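Local coordinates for prolyl 4-hydroxylase alpha subunit Fe(2+) 2OG dioxygenase domain-containing protein (Burkholderia ambifaria, PDB 3W20) that probably catalyses the 2-oxoglutarate-dependent oxidation of N-substituted L-amino acids at a metal centre, occupied here by zinc, in a double-stranded beta-helix fold, at residues 180-185 with 256-261; 38-43 with 235-240; 49-54 with 109-114. All blocks are in the same frame, centred on the assembly; numbering follows the deposited sequence.

Contact 1: 180-185 with 256-261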
loop_
_atom_site.group_PDB
_atom_site.type_symbol
_atom_site.label_atom_id
_atom_site.label_comp_id
_atom_site.label_asym_id
_atom_site.label_seq_id
_atom_site.Cartn_x
_atom_site.Cartn_y
_atom_site.Cartn_z
ATOM N N GLY A 180 17.386 -0.104 -15.936
ATOM C CA GLY A 180 17.563 0.844 -17.045
ATOM C C GLY A 180 17.761 2.192 -16.362
ATOM O O GLY A 180 16.865 2.616 -15.560
ATOM N N PHE A 181 18.895 2.892 -16.610
ATOM C CA PHE A 181 18.962 4.254 -16.038
ATOM C C PHE A 181 19.624 5.183 -17.036
ATOM O O PHE A 181 20.571 4.777 -17.781
ATOM C CB PHE A 181 19.723 4.259 -14.683
ATOM C CG PHE A 181 21.195 3.809 -14.775
ATOM C CD1 PHE A 181 22.223 4.738 -14.966
ATOM C CD2 PHE A 181 21.544 2.434 -14.665
ATOM C CE1 PHE A 181 23.570 4.332 -15.039
ATOM C CE2 PHE A 181 22.872 2.031 -14.746
ATOM C CZ PHE A 181 23.924 2.955 -14.933
ATOM N N LEU A 182 19.038 6.369 -17.126
ATOM C CA LEU A 182 19.508 7.414 -18.048
ATOM C C LEU A 182 20.367 8.359 -17.185
ATOM O O LEU A 182 19.924 8.783 -16.120
ATOM C CB LEU A 182 18.306 8.180 -18.579
ATOM C CG LEU A 182 18.701 9.455 -19.385
ATOM C CD1 LEU A 182 19.513 9.157 -20.661
ATOM C CD2 LEU A 182 17.369 10.111 -19.773
ATOM N N THR A 183 21.606 8.615 -17.623
ATOM C CA THR A 183 22.496 9.512 -16.837
ATOM C C THR A 183 22.198 10.936 -17.340
ATOM O O THR A 183 22.079 11.188 -18.552
ATOM C CB THR A 183 23.982 9.094 -16.990
ATOM O OG1 THR A 183 24.135 7.770 -16.433
ATOM C CG2 THR A 183 24.881 10.012 -16.094
ATOM N N ILE A 184 22.018 11.804 -16.366
ATOM C CA ILE A 184 21.674 13.231 -16.615
ATOM C C ILE A 184 22.875 14.155 -16.318
ATOM O O ILE A 184 23.200 15.012 -17.156
ATOM C CB ILE A 184 20.454 13.641 -15.764
ATOM C CG1 ILE A 184 19.192 12.856 -16.219
ATOM C CG2 ILE A 184 20.146 15.135 -15.936
ATOM C CD1 ILE A 184 18.742 13.073 -17.647
ATOM N N GLN A 185 23.494 13.966 -15.144
ATOM C CA GLN A 185 24.728 14.684 -14.718
ATOM C C GLN A 185 25.786 13.724 -14.230
ATOM O O GLN A 185 25.532 12.928 -13.316
ATOM C CB GLN A 185 24.351 15.679 -13.582
ATOM C CG GLN A 185 25.532 16.422 -12.959
ATOM C CD GLN A 185 25.109 17.501 -11.974
ATOM O OE1 GLN A 185 24.011 17.500 -11.438
ATOM N NE2 GLN A 185 26.005 18.437 -11.739
ATOM N N ARG A 256 23.582 12.746 -11.358
ATOM C CA ARG A 256 22.132 12.540 -11.397
ATOM C C ARG A 256 21.758 11.518 -12.468
ATOM O O ARG A 256 22.281 11.600 -13.572
ATOM C CB ARG A 256 21.436 13.877 -11.676
ATOM C CG ARG A 256 21.473 14.767 -10.440
ATOM C CD ARG A 256 20.745 16.055 -10.679
ATOM N NE ARG A 256 21.329 16.810 -11.765
ATOM C CZ ARG A 256 20.599 17.485 -12.619
ATOM N NH1 ARG A 256 19.275 17.472 -12.475
ATOM N NH2 ARG A 256 21.169 18.146 -13.595
ATOM N N THR A 257 20.862 10.586 -12.110
ATOM C CA THR A 257 20.306 9.589 -13.060
ATOM C C THR A 257 18.797 9.478 -12.820
ATOM O O THR A 257 18.289 9.935 -11.761
ATOM C CB THR A 257 20.938 8.168 -12.896
ATOM O OG1 THR A 257 20.514 7.652 -11.658
ATOM C CG2 THR A 257 22.489 8.261 -12.890
HETATM N N MSE A 258 18.074 8.876 -13.774
HETATM C CA MSE A 258 16.692 8.550 -13.622
HETATM C C MSE A 258 16.637 7.080 -13.919
HETATM O O MSE A 258 17.213 6.671 -14.931
HETATM C CB MSE A 258 16.166 9.219 -14.953
HETATM C CG MSE A 258 14.767 9.620 -14.945
HETATM SE SE MSE A 258 14.840 10.886 -16.490
HETATM C CE MSE A 258 15.598 12.281 -15.553
ATOM N N GLY A 259 15.953 6.261 -13.136
ATOM C CA GLY A 259 15.932 4.805 -13.539
ATOM C C GLY A 259 14.665 4.016 -13.179
ATOM O O GLY A 259 13.805 4.440 -12.417
ATOM N N LEU A 260 14.576 2.819 -13.726
ATOM C CA LEU A 260 13.551 1.889 -13.293
ATOM C C LEU A 260 14.086 0.473 -13.571
ATOM O O LEU A 260 15.244 0.315 -13.962
ATOM C CB LEU A 260 12.279 2.146 -14.077
ATOM C CG LEU A 260 12.328 2.270 -15.590
ATOM C CD1 LEU A 260 12.499 0.940 -16.369
ATOM C CD2 LEU A 260 11.027 2.988 -16.061
ATOM N N PHE A 261 13.221 -0.512 -13.312
ATOM C CA PHE A 261 13.519 -1.890 -13.663
ATOM C C PHE A 261 12.377 -2.432 -14.521
ATOM O O PHE A 261 11.204 -1.972 -14.482
ATOM C CB PHE A 261 13.615 -2.719 -12.350
ATOM C CG PHE A 261 14.793 -2.328 -11.533
ATOM C CD1 PHE A 261 16.050 -2.963 -11.735
ATOM C CD2 PHE A 261 14.658 -1.340 -10.529
ATOM C CE1 PHE A 261 17.184 -2.604 -10.987
ATOM C CE2 PHE A 261 15.792 -0.983 -9.759
ATOM C CZ PHE A 261 17.043 -1.560 -10.015
#
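Gln-185 and Arg-256 meet where a classic beta bulge interrupts two antiparallel strands of the double-stranded beta-helix. The amide of Gln-185 and the guanidinium of Arg-256 stand nearly perpendicular, their planes 89° apart. Arg-256 NE gives a hydrogen bond to Gln-185 OE1 at 2.8 Å, with the acceptor tilted a little out of the guanidinium plane. The arginine chain bends at chi3 (-60°), which places NE against the glutamine. Ile-184 CG2 sits over one face of the same guanidinium, toward its rim and 3.9 Å from Arg-256 NH2. Trp-52 makes a cation-pi contact with this arginine.

Ile-184 and Gln-185 both face Arg-256, and this is the bulge. Arg-256 O takes two backbone donors, Ile-184 N at 2.8 Å and, a little longer, Gln-185 N. Beyond it the ladder is regular. Leu-182 with Met-258 and Gly-180 with Leu-260 are hydrogen-bonded pairs. Phe-181 with Gly-259 is a non-hydrogen-bonded pair with a close CA-CA distance of 4.0 Å.

The two faces of the sheet differ. Leu-182 and selenomethionine Met-258 lie on one, where Met-258 CE reaches Ile-184 CG1 at 3.7 Å. Phe-112 and Trp-51 pack on the apolar part of this face, which Gln-185 and Arg-256 continue at the bulge. The other face carries Phe-181, Thr-183 and Thr-257 and looks to the active site. Thr-257 is a 2-oxoglutarate-binding residue, though no 2-oxoglutarate is bound to this chain. Its side chain lies beside Arg-141, another residue of that site. The nearest atom of the Phe-181 side chain is about 7 Å from the zinc ion. Thr-257 CG2 is anti to the carbonyl carbon and touches two side chains of strand 180-185 on that face: Thr-183 OG1 at 3.9 Å and Phe-181 CD1 at 4.1 Å.

Contact 2: 38-43 with 235-240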
loop_
_atom_site.group_PDB
_atom_site.type_symbol
_atom_site.label_atom_id
_atom_site.label_comp_id
_atom_site.label_asym_id
_atom_site.label_seq_id
_atom_site.Cartn_x
_atom_site.Cartn_y
_atom_site.Cartn_z
ATOM N N ILE A 38 23.902 -3.034 -22.243
ATOM C CA ILE A 38 23.818 -2.219 -23.479
ATOM C C ILE A 38 23.783 -0.767 -23.045
ATOM O O ILE A 38 22.968 -0.335 -22.171
ATOM C CB ILE A 38 22.597 -2.550 -24.311
ATOM C CG1 ILE A 38 22.637 -4.049 -24.706
ATOM C CG2 ILE A 38 22.626 -1.753 -25.662
ATOM C CD1 ILE A 38 21.446 -4.466 -25.616
ATOM N N VAL A 39 24.663 0.021 -23.671
ATOM C CA VAL A 39 24.671 1.463 -23.407
ATOM C C VAL A 39 24.293 2.234 -24.666
ATOM O O VAL A 39 24.911 2.032 -25.722
ATOM C CB VAL A 39 26.036 1.941 -22.899
ATOM C CG1 VAL A 39 25.942 3.464 -22.676
ATOM C CG2 VAL A 39 26.381 1.258 -21.565
HETATM N N MSE A 40 23.274 3.100 -24.599
HETATM C CA MSE A 40 22.704 3.728 -25.802
HETATM C C MSE A 40 22.700 5.260 -25.676
HETATM O O MSE A 40 22.448 5.804 -24.629
HETATM C CB MSE A 40 21.198 3.296 -25.927
HETATM C CG MSE A 40 21.064 1.773 -25.817
HETATM SE SE MSE A 40 19.155 1.298 -26.114
HETATM C CE MSE A 40 19.008 1.915 -27.955
ATOM N N ASP A 41 23.002 5.957 -26.777
ATOM C CA ASP A 41 23.040 7.412 -26.801
ATOM C C ASP A 41 21.650 7.906 -27.144
ATOM O O ASP A 41 21.233 7.913 -28.281
ATOM C CB ASP A 41 24.033 7.886 -27.868
ATOM C CG ASP A 41 25.454 7.574 -27.527
ATOM O OD1 ASP A 41 25.743 6.918 -26.509
ATOM O OD2 ASP A 41 26.336 7.996 -28.290
ATOM N N ILE A 42 20.912 8.306 -26.122
ATOM C CA ILE A 42 19.503 8.626 -26.268
ATOM C C ILE A 42 19.296 10.124 -26.386
ATOM O O ILE A 42 18.590 10.580 -27.300
ATOM C CB ILE A 42 18.692 8.126 -25.045
ATOM C CG1 ILE A 42 18.814 6.584 -24.911
ATOM C CG2 ILE A 42 17.242 8.575 -25.168
ATOM C CD1 ILE A 42 18.475 5.866 -26.219
ATOM N N VAL A 43 19.852 10.874 -25.454
ATOM C CA VAL A 43 19.459 12.291 -25.357
ATOM C C VAL A 43 20.622 13.186 -25.813
ATOM O O VAL A 43 21.752 13.065 -25.274
ATOM C CB VAL A 43 19.137 12.699 -23.922
ATOM C CG1 VAL A 43 18.718 14.191 -23.880
ATOM C CG2 VAL A 43 18.047 11.818 -23.326
ATOM N N GLY A 235 23.293 11.621 -21.106
ATOM C CA GLY A 235 22.512 11.411 -22.322
ATOM C C GLY A 235 22.483 9.916 -22.656
ATOM O O GLY A 235 21.701 9.479 -23.496
ATOM N N GLN A 236 23.331 9.138 -21.990
ATOM C CA GLN A 236 23.371 7.654 -22.239
ATOM C C GLN A 236 22.387 6.884 -21.336
ATOM O O GLN A 236 22.276 7.168 -20.160
ATOM C CB GLN A 236 24.797 7.059 -22.187
ATOM C CG GLN A 236 25.759 7.644 -23.234
ATOM C CD GLN A 236 27.130 6.950 -23.188
ATOM O OE1 GLN A 236 27.695 6.720 -22.126
ATOM N NE2 GLN A 236 27.620 6.564 -24.352
ATOM N N LEU A 237 21.722 5.888 -21.934
ATOM C CA LEU A 237 20.823 4.988 -21.196
ATOM C C LEU A 237 21.604 3.683 -21.064
ATOM O O LEU A 237 22.061 3.142 -22.063
ATOM C CB LEU A 237 19.614 4.705 -22.065
ATOM C CG LEU A 237 18.614 3.665 -21.499
ATOM C CD1 LEU A 237 17.986 4.093 -20.148
ATOM C CD2 LEU A 237 17.530 3.480 -22.580
ATOM N N THR A 238 21.710 3.191 -19.834
ATOM C CA THR A 238 22.375 1.936 -19.597
ATOM C C THR A 238 21.292 0.878 -19.246
ATOM O O THR A 238 20.525 1.128 -18.313
ATOM C CB THR A 238 23.312 2.105 -18.426
ATOM O OG1 THR A 238 24.311 3.059 -18.831
ATOM C CG2 THR A 238 24.099 0.809 -18.158
ATOM N N LEU A 239 21.281 -0.235 -19.973
ATOM C CA LEU A 239 20.305 -1.308 -19.783
ATOM C C LEU A 239 21.137 -2.553 -19.438
ATOM O O LEU A 239 22.188 -2.801 -20.096
ATOM C CB LEU A 239 19.551 -1.520 -21.045
ATOM C CG LEU A 239 18.758 -0.299 -21.564
ATOM C CD1 LEU A 239 18.330 -0.626 -22.974
ATOM C CD2 LEU A 239 17.553 -0.249 -20.634
ATOM N N PHE A 240 20.832 -3.221 -18.322
ATOM C CA PHE A 240 21.640 -4.325 -17.961
ATOM C C PHE A 240 20.869 -5.386 -17.206
ATOM O O PHE A 240 19.773 -5.121 -16.678
ATOM C CB PHE A 240 22.827 -3.905 -17.025
ATOM C CG PHE A 240 22.390 -3.297 -15.719
ATOM C CD1 PHE A 240 22.540 -3.991 -14.505
ATOM C CD2 PHE A 240 21.884 -1.985 -15.691
ATOM C CE1 PHE A 240 22.112 -3.392 -13.290
ATOM C CE2 PHE A 240 21.455 -1.396 -14.491
ATOM C CZ PHE A 240 21.594 -2.074 -13.293
#
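Asp-41 and Gln-236 turn their side chains the same way. Each has CG anti to its carbonyl carbon (chi1 -68° and -61°), and the two chains run side by side. Gln-236 NE2 donates to Asp-41 OD1 at 2.9 Å. The donor meets the syn side of the carboxylate, a little out of its plane. The other end of the amide is held too, because Gln-236 OE1 accepts from Gln-233 N.

Val-39 sits next on this face. Its CG1 packs against the Gln-236 amide carbon CD at 3.7 Å. Its CG2 lies beside Thr-238 OG1.

The opposite face is apolar. Met-40 SE, the selenium of a selenomethionine, touches Leu-239 CD1 at 3.8 Å. Past the strand end, Ile-42 CG1 presses on Leu-237 CB at 3.5 Å. Helix 23-31 packs over Ile-38, Met-40, Leu-237 and Leu-239.

The strands are antiparallel neighbours in the large mixed sheet. Ile-38 with Leu-239 and Met-40 with Leu-237 are hydrogen-bonded pairs, each joined by two backbone bonds. Strand 4-10 continues the sheet beyond 38-41, and strand 178-185 continues it beyond 236-240.

At the end of the ladder Gly-235 O accepts from both Ile-42 N and Val-43 N, each at 3.0 Å. Val-43 N lies in the carbonyl plane, on a lone pair, whereas Ile-42 N is tilted from it. Gly-235 has a positive phi (100°). A CB at this position would run into Val-43 O and crowd the preceding carbonyl O.

The helix-covered face is thus apolar. The other face mixes Val-39 packing with the Asp-41/Gln-236 pair, at a partly exposed site. The Asp-41 charge would probably polarise the Gln-236 amide, whose two ends are both fixed by hydrogen bonds.

Contact 3: 49-54 with 109-114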
loop_
_atom_site.group_PDB
_atom_site.type_symbol
_atom_site.label_atom_id
_atom_site.label_comp_id
_atom_site.label_asym_id
_atom_site.label_seq_id
_atom_site.Cartn_x
_atom_site.Cartn_y
_atom_site.Cartn_z
ATOM N N ASP A 49 18.727 18.412 -19.490
ATOM C CA ASP A 49 17.936 19.047 -18.437
ATOM C C ASP A 49 16.426 18.853 -18.561
ATOM O O ASP A 49 15.753 18.639 -17.555
ATOM C CB ASP A 49 18.298 20.554 -18.347
ATOM C CG ASP A 49 19.544 20.799 -17.536
ATOM O OD1 ASP A 49 19.969 19.895 -16.788
ATOM O OD2 ASP A 49 20.116 21.899 -17.660
ATOM N N ALA A 50 15.903 18.902 -19.777
ATOM C CA ALA A 50 14.465 18.761 -20.039
ATOM C C ALA A 50 13.915 17.404 -19.534
ATOM O O ALA A 50 12.757 17.327 -19.116
ATOM C CB ALA A 50 14.131 18.963 -21.533
ATOM N N TRP A 51 14.749 16.343 -19.568
ATOM C CA TRP A 51 14.299 15.026 -19.112
ATOM C C TRP A 51 14.187 14.959 -17.614
ATOM O O TRP A 51 13.300 14.277 -17.077
ATOM C CB TRP A 51 15.263 13.983 -19.617
ATOM C CG TRP A 51 15.081 13.719 -21.043
ATOM C CD1 TRP A 51 15.370 14.563 -22.124
ATOM C CD2 TRP A 51 14.651 12.461 -21.630
ATOM N NE1 TRP A 51 15.131 13.899 -23.324
ATOM C CE2 TRP A 51 14.641 12.660 -23.084
ATOM C CE3 TRP A 51 14.225 11.245 -21.112
ATOM C CZ2 TRP A 51 14.266 11.650 -23.961
ATOM C CZ3 TRP A 51 13.827 10.244 -21.996
ATOM C CH2 TRP A 51 13.865 10.432 -23.396
ATOM N N TRP A 52 15.051 15.697 -16.914
ATOM C CA TRP A 52 14.954 15.748 -15.476
ATOM C C TRP A 52 13.852 16.631 -14.963
ATOM O O TRP A 52 13.115 16.282 -14.004
ATOM C CB TRP A 52 16.271 16.274 -14.935
ATOM C CG TRP A 52 16.319 16.314 -13.444
ATOM C CD1 TRP A 52 15.921 17.360 -12.594
ATOM C CD2 TRP A 52 16.880 15.301 -12.575
ATOM N NE1 TRP A 52 16.147 17.023 -11.283
ATOM C CE2 TRP A 52 16.738 15.806 -11.207
ATOM C CE3 TRP A 52 17.426 14.018 -12.780
ATOM C CZ2 TRP A 52 17.153 15.073 -10.111
ATOM C CZ3 TRP A 52 17.838 13.286 -11.655
ATOM C CH2 TRP A 52 17.719 13.807 -10.345
ATOM N N ASP A 53 13.776 17.812 -15.561
ATOM C CA ASP A 53 12.748 18.808 -15.171
ATOM C C ASP A 53 11.364 18.518 -15.738
ATOM O O ASP A 53 10.456 19.286 -15.502
ATOM C CB ASP A 53 13.175 20.208 -15.681
ATOM C CG ASP A 53 14.555 20.626 -15.215
ATOM O OD1 ASP A 53 15.053 20.096 -14.222
ATOM O OD2 ASP A 53 15.155 21.480 -15.888
ATOM N N ASP A 54 11.190 17.448 -16.524
ATOM C CA ASP A 54 9.872 16.931 -16.941
ATOM C C ASP A 54 8.779 17.119 -15.873
ATOM O O ASP A 54 8.923 16.688 -14.725
ATOM C CB ASP A 54 10.009 15.428 -17.265
ATOM C CG ASP A 54 8.870 14.868 -18.091
ATOM O OD1 ASP A 54 7.672 14.915 -17.722
ATOM O OD2 ASP A 54 9.193 14.292 -19.154
ATOM N N THR A 109 3.572 10.033 -17.414
ATOM C CA THR A 109 3.614 11.020 -18.522
ATOM C C THR A 109 5.041 11.450 -18.857
ATOM O O THR A 109 5.262 12.219 -19.779
ATOM C CB THR A 109 2.775 12.299 -18.224
ATOM O OG1 THR A 109 3.355 13.045 -17.137
ATOM C CG2 THR A 109 1.302 11.892 -17.864
ATOM N N THR A 110 6.008 11.031 -18.037
ATOM C CA THR A 110 7.363 11.476 -18.262
ATOM C C THR A 110 7.949 10.929 -19.544
ATOM O O THR A 110 7.613 9.824 -19.967
ATOM C CB THR A 110 8.316 11.167 -17.076
ATOM O OG1 THR A 110 8.518 9.771 -16.993
ATOM C CG2 THR A 110 7.773 11.647 -15.782
ATOM N N ARG A 111 8.840 11.695 -20.180
ATOM C CA ARG A 111 9.526 11.192 -21.345
ATOM C C ARG A 111 10.321 9.930 -21.080
ATOM O O ARG A 111 10.346 8.971 -21.896
ATOM C CB ARG A 111 10.453 12.238 -21.873
ATOM C CG ARG A 111 10.596 11.948 -23.324
ATOM C CD ARG A 111 11.024 13.186 -24.024
ATOM N NE ARG A 111 11.620 12.788 -25.302
ATOM C CZ ARG A 111 12.240 13.631 -26.104
ATOM N NH1 ARG A 111 12.372 14.899 -25.723
ATOM N NH2 ARG A 111 12.761 13.208 -27.228
ATOM N N PHE A 112 10.909 9.898 -19.891
ATOM C CA PHE A 112 11.669 8.728 -19.461
ATOM C C PHE A 112 10.805 7.461 -19.411
ATOM O O PHE A 112 11.216 6.441 -19.936
ATOM C CB PHE A 112 12.380 8.990 -18.106
ATOM C CG PHE A 112 13.189 7.800 -17.638
ATOM C CD1 PHE A 112 14.302 7.401 -18.333
ATOM C CD2 PHE A 112 12.792 7.054 -16.542
ATOM C CE1 PHE A 112 15.038 6.268 -17.912
ATOM C CE2 PHE A 112 13.514 5.920 -16.124
ATOM C CZ PHE A 112 14.617 5.526 -16.807
ATOM N N VAL A 113 9.647 7.515 -18.761
ATOM C CA VAL A 113 8.784 6.311 -18.602
ATOM C C VAL A 113 8.222 5.989 -19.991
ATOM O O VAL A 113 8.241 4.842 -20.396
ATOM C CB VAL A 113 7.704 6.499 -17.541
ATOM C CG1 VAL A 113 6.679 5.337 -17.541
ATOM C CG2 VAL A 113 8.312 6.550 -16.171
ATOM N N ARG A 114 7.849 7.035 -20.747
ATOM C CA ARG A 114 7.304 6.826 -22.086
ATOM C C ARG A 114 8.322 6.156 -23.042
ATOM O O ARG A 114 7.941 5.429 -23.955
ATOM C CB ARG A 114 6.774 8.138 -22.665
ATOM C CG ARG A 114 5.450 8.570 -22.085
ATOM C CD ARG A 114 5.072 9.925 -22.679
ATOM N NE ARG A 114 3.821 10.325 -22.050
ATOM C CZ ARG A 114 2.607 10.150 -22.574
ATOM N NH1 ARG A 114 2.447 9.649 -23.803
ATOM N NH2 ARG A 114 1.546 10.492 -21.853
HETATM O O HOH W 1 11.553 12.439 -18.506
#
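Arg-111 lies over one face of the Trp-51 indole. Its chain, extended from CG to NE, crosses the ring obliquely. CG makes a CH-pi contact, 3.8 Å from the centroid of the six-membered ring and 18° off its normal. NE comes to 3.2 Å from Trp-51 CZ2, with the ring and guanidinium planes 30° apart.

Apolar packing is slighter. Trp-51 CE3 meets Phe-112 CB at 4.2 Å. The indole also touches Leu-182 and Ile-184 of strand 178-185.

The hydrogen bonds gather at the helix start. Arg-111 N donates to Asp-54 OD2 at 2.8 Å, almost straight (173°) but from above the carboxylate plane. The carboxylate charge there should suit the helix dipole. Asp-54 OD1 accepts from Gly-56 N. A water joins three groups: it donates to Trp-51 O and Asp-54 OD2, and accepts from Phe-112 N at 3.0 Å. Thr-110 OG1 accepts from Val-113 N and is also hydrogen-bonded to Leu-107 O.

Asp-54 and the water thus bind the N-H groups of Arg-111 and Phe-112, next to Thr-110, the N-cap of helix 111-120.

Contacts 1 and 2 are buried strand pairings in one sheet. Strands 178-185 and 236-241 are neighbours there, with Phe-181 O probably hydrogen-bonded to Thr-238 N. Contact 3 is partly buried and joins the short helix 48-52 and the loop after it to the start of helix 111-120, its centre about 17 Å from the centre of the chain. Its Trp-51 and Phe-112 reach inward to both strand pairs: Trp-51 packs on Val-43, and Phe-112 on Met-258. Backbone ladders dominate contacts 1 and 2, and in both a carbonyl takes two donors where the ladder ends or bulges. Contact 3 instead relies on side-chain stacking, a carboxylate and a water. Contact 1 alone includes a 2-oxoglutarate-binding residue.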